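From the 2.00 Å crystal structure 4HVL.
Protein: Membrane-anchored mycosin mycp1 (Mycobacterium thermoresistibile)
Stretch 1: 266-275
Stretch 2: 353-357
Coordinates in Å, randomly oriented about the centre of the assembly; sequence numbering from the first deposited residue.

Stretch 1 (266-275) QPSNFSMSGP
Stretch 2, residues 353-357: DNYVG

Two loops of one chain, 266-275 and 353-357, meet without helix or strand in either and bury 340 Å² between them, both sides summed. Asn 354, Tyr 355 and Ser 273 cover the most surface, and the register is set around them: the CA atoms of Ser 273 and Tyr 355 lie 4.7 Å apart, those of Gly 274 and Asn 354 4.8 Å, so the two segments run antiparallel here.

Asn 354 (phi/psi -80/-6, chi1 -78°, m; chi2 15°) points its CA-to-CB bond toward the first stretch. Its carbonyl accepts the single direct hydrogen bond of the contact, from Gly 274 N to Asn 354 O, 3.1 Å with an N-H...O angle of 148°. The same oxygen lies 3.2 Å from Ser 273 CA in a CA-H...O contact (124° at the hydrogen), so it meets two consecutive residues. In the reverse sense, Asn 354 CA approaches Gly 274 O at 3.5 Å (122° at the hydrogen). The side-chain amide packs near Pro 275, with Asn 354 ND2 3.4 Å from Pro 275 N; that tertiary amide nitrogen has no hydrogen and its delocalised lone pair is no acceptor, so this is a contact without a hydrogen bond. Gly 274 is almost fully extended (-176/174), and an ideal CB there would point away from the second stretch and clash with Pro 275 CD at 2.9 Å. Pro 275 follows at -63/-10 with a C-gamma endo pucker.

Ser 273 (-88/153, chi1 73°, p) directs its CB toward the second stretch. That CB sits 3.6 Å from Tyr 355 CD1, oblique to the ring, and 4.1 Å from Asn 354 CB. Water 2 extends the contact beyond direct reach: it donates to Ser 273 OG at 2.8 Å and accepts from Asn 354 ND2 at 3.1 Å.

Tyr 355 (-95/-44, chi1 -52°, m; chi2 -84°) sends its CB sideways. Tyr 355 CB meets Pro 267 CB at 4.2 Å, and next to it Val 356 CG1 (-121/-1, chi1 -63°, m) meets Pro 267 CG at 4.3 Å; the C-gamma exo proline (-55/133) thus makes apolar contacts with two successive side chains. Ser 271 (-76/125, chi1 -165°, t) also points toward the second stretch, but its OG stays 4.4 Å from Tyr 355 O. Water 1 fills this gap, lying 2.6 Å from Ser 271 OG and within hydrogen-bonding distance of Tyr 355 O at 2.8 Å and, weakly, of Met 272 O (-72/120) at 2.9 Å, though it has more acceptors in reach than protons.

Each loop is braced internally. A type I turn from Ser 268 to Ser 271, with Asn 269 at -72/-13 and Phe 270 at -94/-4, closes through Ser 271 N to Ser 268 O, 3.1 Å. In the second stretch Asp 353 (-145/174, chi1 70°, p) accepts at OD1 from both Tyr 355 N and Val 356 N, each at 2.9 Å. Asp 353 N donates to Gly 357 O at 3.1 Å; the return bond, Gly 357 N to Asp 353 O, is 2.8 Å and weak. Gly 357 has positive phi (62/-126), a conformation that favours glycine.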

# COMPACT_ATOMS: atom_id res chain seq x y z
N GLN A 266 18.14 1.73 -7.07
CA GLN A 266 18.13 3.05 -6.43
C GLN A 266 16.73 3.43 -5.91
O GLN A 266 15.73 2.94 -6.43
CB GLN A 266 18.60 4.15 -7.39
CG GLN A 266 20.00 3.93 -7.94
CD GLN A 266 21.03 3.79 -6.84
OE1 GLN A 266 21.04 4.56 -5.87
NE2 GLN A 266 21.92 2.81 -6.98
N PRO A 267 16.67 4.27 -4.87
CA PRO A 267 15.42 4.84 -4.43
C PRO A 267 14.72 5.53 -5.60
O PRO A 267 15.37 6.25 -6.37
CB PRO A 267 15.85 5.86 -3.38
CG PRO A 267 17.17 5.38 -2.89
CD PRO A 267 17.82 4.74 -4.06
N SER A 268 13.44 5.25 -5.77
CA SER A 268 12.62 5.90 -6.79
C SER A 268 12.49 7.39 -6.45
O SER A 268 12.22 7.74 -5.29
CB SER A 268 11.22 5.28 -6.81
OG SER A 268 11.23 3.87 -7.05
N ASN A 269 12.62 8.25 -7.46
CA ASN A 269 12.57 9.70 -7.21
C ASN A 269 11.21 10.27 -6.85
O ASN A 269 11.11 11.39 -6.37
CB ASN A 269 13.19 10.51 -8.36
CG ASN A 269 12.46 10.32 -9.69
OD1 ASN A 269 11.43 9.66 -9.79
ND2 ASN A 269 13.03 10.90 -10.73
N PHE A 270 10.16 9.49 -7.04
CA PHE A 270 8.84 9.90 -6.60
C PHE A 270 8.50 9.38 -5.19
O PHE A 270 7.44 9.70 -4.65
CB PHE A 270 7.80 9.42 -7.60
CG PHE A 270 7.87 7.96 -7.88
CD1 PHE A 270 7.34 7.04 -6.98
CD2 PHE A 270 8.47 7.50 -9.06
CE1 PHE A 270 7.40 5.68 -7.25
CE2 PHE A 270 8.54 6.14 -9.32
CZ PHE A 270 8.01 5.23 -8.42
N SER A 271 9.37 8.58 -4.59
CA SER A 271 9.02 7.92 -3.32
C SER A 271 9.12 8.95 -2.19
O SER A 271 10.15 9.60 -2.03
CB SER A 271 9.95 6.73 -3.05
OG SER A 271 9.45 5.88 -2.04
N MET A 272 8.05 9.11 -1.43
CA MET A 272 7.99 10.06 -0.32
C MET A 272 8.84 9.57 0.85
O MET A 272 8.58 8.51 1.43
CB MET A 272 6.54 10.26 0.14
CG MET A 272 5.75 11.28 -0.69
SD MET A 272 6.32 12.99 -0.52
CE MET A 272 6.09 13.21 1.23
N SER A 273 9.84 10.37 1.22
CA SER A 273 10.73 10.02 2.31
C SER A 273 10.15 10.52 3.62
O SER A 273 9.43 11.54 3.65
CB SER A 273 12.12 10.67 2.12
OG SER A 273 12.07 12.07 2.35
N GLY A 274 10.52 9.85 4.70
CA GLY A 274 10.27 10.38 6.02
C GLY A 274 10.83 9.53 7.15
O GLY A 274 11.31 8.41 6.92
N PRO A 275 10.73 10.05 8.39
CA PRO A 275 11.25 9.32 9.54
C PRO A 275 10.56 7.97 9.80
O PRO A 275 11.07 7.17 10.59
CB PRO A 275 11.04 10.28 10.72
CG PRO A 275 9.93 11.17 10.30
CD PRO A 275 10.00 11.27 8.79
N ASP A 353 17.74 4.67 6.42
CA ASP A 353 17.50 6.02 5.95
C ASP A 353 16.02 6.27 5.67
O ASP A 353 15.19 5.36 5.77
CB ASP A 353 18.41 6.35 4.76
CG ASP A 353 18.06 5.61 3.50
OD1 ASP A 353 16.86 5.41 3.22
OD2 ASP A 353 19.00 5.26 2.75
N ASN A 354 15.70 7.51 5.35
CA ASN A 354 14.32 7.94 5.19
C ASN A 354 13.70 7.58 3.83
O ASN A 354 12.51 7.78 3.63
CB ASN A 354 14.22 9.45 5.48
CG ASN A 354 14.23 9.76 6.97
OD1 ASN A 354 14.58 8.91 7.78
ND2 ASN A 354 13.81 10.99 7.34
N TYR A 355 14.50 7.04 2.92
CA TYR A 355 14.02 6.70 1.59
C TYR A 355 13.59 5.24 1.53
O TYR A 355 12.51 4.91 1.02
CB TYR A 355 15.09 7.05 0.55
CG TYR A 355 15.55 8.47 0.71
CD1 TYR A 355 14.84 9.50 0.15
CD2 TYR A 355 16.66 8.78 1.50
CE1 TYR A 355 15.22 10.83 0.33
CE2 TYR A 355 17.06 10.10 1.69
CZ TYR A 355 16.33 11.12 1.10
OH TYR A 355 16.71 12.43 1.28
N VAL A 356 14.43 4.37 2.11
CA VAL A 356 14.21 2.93 2.08
C VAL A 356 14.10 2.30 3.47
O VAL A 356 13.86 1.10 3.58
CB VAL A 356 15.31 2.20 1.26
CG1 VAL A 356 15.26 2.65 -0.19
CG2 VAL A 356 16.70 2.39 1.87
N GLY A 357 14.23 3.10 4.53
CA GLY A 357 14.19 2.57 5.87
C GLY A 357 15.34 1.60 6.08
O GLY A 357 16.49 1.95 5.83
O HOH W 1 10.43 6.60 0.31
O HOH W 2 13.13 12.73 4.91